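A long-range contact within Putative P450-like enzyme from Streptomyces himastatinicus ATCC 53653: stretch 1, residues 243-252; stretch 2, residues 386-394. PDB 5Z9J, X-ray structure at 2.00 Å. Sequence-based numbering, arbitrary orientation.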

ATOM      1  N   ALA A 243      -0.988  -7.268  -2.986  1.00 19.14           N
ATOM      2  CA  ALA A 243      -1.754  -8.509  -2.858  1.00 19.36           C
ATOM      3  C   ALA A 243      -3.236  -8.166  -3.032  1.00 20.30           C
ATOM      4  O   ALA A 243      -3.984  -8.868  -3.731  1.00 18.64           O
ATOM      5  CB  ALA A 243      -1.515  -9.167  -1.551  1.00 19.86           C
ATOM      6  N   MET A 244      -3.650  -7.091  -2.383  1.00 22.60           N
ATOM      7  CA  MET A 244      -5.058  -6.674  -2.477  1.00 24.00           C
ATOM      8  C   MET A 244      -5.509  -6.199  -3.847  1.00 26.11           C
ATOM      9  O   MET A 244      -6.640  -6.456  -4.249  1.00 28.90           O
ATOM     10  CB  MET A 244      -5.377  -5.558  -1.469  1.00 23.22           C
ATOM     11  CG  MET A 244      -5.680  -6.106  -0.092  1.00 24.13           C
ATOM     12  SD  MET A 244      -5.982  -4.864   1.203  1.00 34.22           S
ATOM     13  CE  MET A 244      -4.380  -4.086   1.328  1.00 37.93           C
ATOM     14  N   LEU A 245      -4.677  -5.414  -4.527  1.00 26.87           N
ATOM     15  CA  LEU A 245      -4.992  -5.001  -5.859  1.00 23.91           C
ATOM     16  C   LEU A 245      -5.238  -6.245  -6.723  1.00 25.94           C
ATOM     17  O   LEU A 245      -6.155  -6.299  -7.527  1.00 19.20           O
ATOM     18  CB  LEU A 245      -3.864  -4.180  -6.446  1.00 20.78           C
ATOM     19  CG  LEU A 245      -4.101  -3.803  -7.906  1.00 21.76           C
ATOM     20  CD1 LEU A 245      -5.481  -3.030  -8.104  1.00 20.17           C
ATOM     21  CD2 LEU A 245      -2.964  -3.023  -8.468  1.00 20.83           C
ATOM     22  N   ILE A 246      -4.358  -7.242  -6.620  1.00 18.62           N
ATOM     23  CA  ILE A 246      -4.534  -8.448  -7.414  1.00 18.87           C
ATOM     24  C   ILE A 246      -5.831  -9.174  -7.014  1.00 24.36           C
ATOM     25  O   ILE A 246      -6.706  -9.467  -7.854  1.00 26.63           O
ATOM     26  CB  ILE A 246      -3.279  -9.452  -7.290  1.00 18.76           C
ATOM     27  CG1 ILE A 246      -2.013  -8.832  -7.934  1.00 18.63           C
ATOM     28  CG2 ILE A 246      -3.631 -10.778  -7.953  1.00 19.15           C
ATOM     29  CD1 ILE A 246      -0.607  -9.556  -7.512  1.00 20.38           C
ATOM     30  N   ALA A 247      -6.040  -9.365  -5.726  1.00 22.95           N
ATOM     31  CA  ALA A 247      -7.195 -10.116  -5.283  1.00 19.69           C
ATOM     32  C   ALA A 247      -8.516  -9.303  -5.467  1.00 23.24           C
ATOM     33  O   ALA A 247      -9.500  -9.845  -5.930  1.00 24.46           O
ATOM     34  CB  ALA A 247      -7.001 -10.536  -3.869  1.00 19.67           C
ATOM     35  N   ASN A 248      -8.502  -8.023  -5.142  1.00 19.90           N
ATOM     36  CA  ASN A 248      -9.719  -7.172  -5.366  1.00 30.28           C
ATOM     37  C   ASN A 248     -10.138  -7.233  -6.788  1.00 29.74           C
ATOM     38  O   ASN A 248     -11.351  -7.321  -7.106  1.00 34.18           O
ATOM     39  CB  ASN A 248      -9.432  -5.713  -5.059  1.00 20.23           C
ATOM     40  CG  ASN A 248      -9.185  -5.455  -3.620  1.00 24.71           C
ATOM     41  OD1 ASN A 248      -9.436  -6.296  -2.762  1.00 27.12           O
ATOM     42  ND2 ASN A 248      -8.638  -4.305  -3.338  1.00 23.51           N
ATOM     43  N   THR A 249      -9.136  -7.204  -7.676  1.00 20.44           N
ATOM     44  CA  THR A 249      -9.401  -7.189  -9.101  1.00 20.84           C
ATOM     45  C   THR A 249     -10.099  -8.486  -9.568  1.00 21.37           C
ATOM     46  O   THR A 249     -11.144  -8.431 -10.265  1.00 22.12           O
ATOM     47  CB  THR A 249      -8.135  -6.912  -9.938  1.00 23.33           C
ATOM     48  OG1 THR A 249      -7.580  -5.617  -9.615  1.00 20.17           O
ATOM     49  CG2 THR A 249      -8.470  -6.989 -11.410  1.00 25.45           C
ATOM     50  N   MET A 250      -9.597  -9.640  -9.142  1.00 21.14           N
ATOM     51  CA  MET A 250     -10.258 -10.887  -9.453  1.00 21.74           C
ATOM     52  C   MET A 250     -11.644 -10.972  -8.815  1.00 22.43           C
ATOM     53  O   MET A 250     -12.546 -11.550  -9.408  1.00 26.66           O
ATOM     54  CB  MET A 250      -9.421 -12.086  -8.984  1.00 29.49           C
ATOM     55  CG  MET A 250      -8.005 -12.081  -9.535  1.00 20.95           C
ATOM     56  SD  MET A 250      -7.852 -11.797 -11.332  1.00 26.74           S
ATOM     57  CE  MET A 250      -8.720 -13.217 -12.003  1.00 22.95           C
ATOM     58  N   LEU A 251     -11.813 -10.428  -7.607  1.00 22.25           N
ATOM     59  CA  LEU A 251     -13.124 -10.409  -6.947  1.00 23.04           C
ATOM     60  C   LEU A 251     -14.131  -9.571  -7.722  1.00 25.36           C
ATOM     61  O   LEU A 251     -15.301  -9.948  -7.848  1.00 26.95           O
ATOM     62  CB  LEU A 251     -13.019  -9.855  -5.543  1.00 26.91           C
ATOM     63  CG  LEU A 251     -14.358  -9.560  -4.888  1.00 26.05           C
ATOM     64  CD1 LEU A 251     -15.109 -10.856  -4.590  1.00 30.67           C
ATOM     65  CD2 LEU A 251     -14.200  -8.750  -3.596  1.00 26.95           C
ATOM     66  N   CYS A 252     -13.680  -8.417  -8.199  1.00 24.23           N
ATOM     67  CA  CYS A 252     -14.537  -7.516  -8.981  1.00 26.59           C
ATOM     68  C   CYS A 252     -14.962  -8.077 -10.378  1.00 27.69           C
ATOM     69  O   CYS A 252     -16.091  -7.877 -10.853  1.00 28.99           O
ATOM     70  CB  CYS A 252     -13.820  -6.155  -9.098  1.00 23.62           C
ATOM     71  SG  CYS A 252     -13.849  -5.225  -7.553  1.00 26.50           S
ATOM     72  N   ASP A 386      -7.295   1.802   7.230  1.00 21.39           N
ATOM     73  CA  ASP A 386      -6.825   2.617   6.102  1.00 24.28           C
ATOM     74  C   ASP A 386      -6.648   1.806   4.824  1.00 23.20           C
ATOM     75  O   ASP A 386      -6.088   2.258   3.848  1.00 20.24           O
ATOM     76  CB  ASP A 386      -5.555   3.423   6.472  1.00 26.63           C
ATOM     77  CG  ASP A 386      -4.402   2.558   6.967  1.00 30.50           C
ATOM     78  OD1 ASP A 386      -4.639   1.412   7.408  1.00 32.60           O
ATOM     79  OD2 ASP A 386      -3.257   3.060   6.977  1.00 30.90           O
ATOM     80  N   ALA A 387      -7.203   0.611   4.826  1.00 24.58           N
ATOM     81  CA  ALA A 387      -7.138  -0.284   3.687  1.00 27.25           C
ATOM     82  C   ALA A 387      -8.499  -0.833   3.302  1.00 29.30           C
ATOM     83  O   ALA A 387      -9.254  -1.332   4.153  1.00 31.22           O
ATOM     84  CB  ALA A 387      -6.167  -1.463   3.967  1.00 27.26           C
ATOM     85  N   SER A 388      -8.778  -0.782   2.006  1.00 27.43           N
ATOM     86  CA  SER A 388      -9.981  -1.340   1.516  1.00 30.89           C
ATOM     87  C   SER A 388      -9.612  -2.497   0.565  1.00 31.20           C
ATOM     88  O   SER A 388      -9.323  -2.305  -0.628  1.00 31.41           O
ATOM     89  CB  SER A 388     -10.788  -0.212   0.845  1.00 33.79           C
ATOM     90  OG  SER A 388     -11.942  -0.690   0.227  1.00 37.15           O
ATOM     91  N   GLY A 389      -9.658  -3.724   1.080  1.00 30.01           N
ATOM     92  CA  GLY A 389      -9.353  -4.866   0.238  1.00 30.36           C
ATOM     93  C   GLY A 389      -9.592  -6.195   0.925  1.00 31.81           C
ATOM     94  O   GLY A 389      -9.845  -6.211   2.117  1.00 32.51           O
ATOM     95  N   VAL A 390      -9.509  -7.295   0.172  1.00 20.43           N
ATOM     96  CA  VAL A 390      -9.833  -8.614   0.687  1.00 24.64           C
ATOM     97  C   VAL A 390      -8.589  -9.182   1.399  1.00 24.60           C
ATOM     98  O   VAL A 390      -7.495  -8.902   0.970  1.00 23.53           O
ATOM     99  CB  VAL A 390     -10.284  -9.577  -0.422  1.00 24.96           C
ATOM    100  CG1 VAL A 390     -11.608  -9.075  -1.106  1.00 21.74           C
ATOM    101  CG2 VAL A 390      -9.191  -9.785  -1.448  1.00 23.46           C
ATOM    102  N   ALA A 391      -8.791  -9.839   2.536  1.00 25.69           N
ATOM    103  CA  ALA A 391      -7.719 -10.563   3.257  1.00 27.00           C
ATOM    104  C   ALA A 391      -7.682 -12.055   2.895  1.00 26.94           C
ATOM    105  O   ALA A 391      -6.624 -12.724   2.963  1.00 27.50           O
ATOM    106  CB  ALA A 391      -7.905 -10.396   4.762  1.00 27.19           C
ATOM    107  N   THR A 392      -8.845 -12.561   2.510  1.00 26.09           N
ATOM    108  CA  THR A 392      -9.034 -13.955   2.110  1.00 25.61           C
ATOM    109  C   THR A 392      -9.878 -13.987   0.883  1.00 26.09           C
ATOM    110  O   THR A 392     -10.914 -13.292   0.825  1.00 27.32           O
ATOM    111  CB  THR A 392      -9.783 -14.782   3.184  1.00 24.87           C
ATOM    112  OG1 THR A 392     -11.093 -14.201   3.398  1.00 24.37           O
ATOM    113  CG2 THR A 392      -9.055 -14.783   4.464  1.00 23.49           C
ATOM    114  N   LEU A 393      -9.484 -14.772  -0.114  1.00 24.91           N
ATOM    115  CA  LEU A 393     -10.374 -14.927  -1.258  1.00 25.24           C
ATOM    116  C   LEU A 393     -10.417 -16.369  -1.710  1.00 23.47           C
ATOM    117  O   LEU A 393      -9.675 -16.757  -2.636  1.00 24.81           O
ATOM    118  CB  LEU A 393      -9.957 -13.997  -2.405  1.00 22.15           C
ATOM    119  CG  LEU A 393     -10.834 -14.005  -3.659  1.00 23.26           C
ATOM    120  CD1 LEU A 393     -12.318 -13.765  -3.366  1.00 24.15           C
ATOM    121  CD2 LEU A 393     -10.277 -12.971  -4.641  1.00 22.68           C
ATOM    122  N   PRO A 394     -11.291 -17.174  -1.085  1.00 24.46           N
ATOM    123  CA  PRO A 394     -11.498 -18.549  -1.542  1.00 25.29           C
ATOM    124  C   PRO A 394     -11.984 -18.600  -2.968  1.00 27.11           C
ATOM    125  O   PRO A 394     -12.965 -17.891  -3.341  1.00 25.60           O
ATOM    126  CB  PRO A 394     -12.580 -19.096  -0.608  1.00 26.46           C
ATOM    127  CG  PRO A 394     -12.505 -18.265   0.577  1.00 26.16           C
ATOM    128  CD  PRO A 394     -12.095 -16.879   0.104  1.00 26.73           C
TER

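A helix, residues 243-252, packs against a segment, residues 386-394, that turns a corner at Ala391. Touching residues are at least 139 apart in sequence. Together the stretches bury 413 Å². Val390, Met244 and Leu393 cover the most surface.

Val390 is central. Its CA-to-CB bond runs sideways to the helix, and its two methyls reach different helix residues. CG2 of Val390 lies 3.3 Å from CB of Ala247, a tight contact. CG1 of Val390 lies 3.6 Å from CD2 of Leu251. Ala247 and Leu251 are one helical turn apart, so the branched valine side chain spans both. Alanine is small, and at 3.3 Å there is little space between the two methyls.

The CA-to-CB bond of Met244 points toward the segment. Methionine is long, unbranched and apolar. SD of Met244 is 3.5 Å from CA of Gly389, and CE of Met244 is 4.1 Å from CB of Ala387. The CA atoms of Met244 and Gly389 are the closest CA pair across the stretches, at 5.4 Å. Gly389 suits the site because it has no side chain. An ideal CB on Gly389 would sit 2.4 Å from SD of Met244, a clash.

The CA-to-CB bond of Leu393 also points toward the helix. Its forked end puts CD2 of Leu393 4.2 Å from CB of Ala247 and CD1 of Leu393 4.2 Å from CD1 of Leu251. Leu251 thus meets both Val390 and Leu393.

Asn248 supplies the polar link. Its CA-to-CB bond points sideways, but the amide end comes nearer the segment. The backbone N of Val390 donates a hydrogen bond to OD1 of Asn248 at 3.1 Å. ND2 of Asn248 donates a weak one to O of Ser388 at 3.4 Å. One buried amide therefore serves both a donor and an acceptor of the segment backbone.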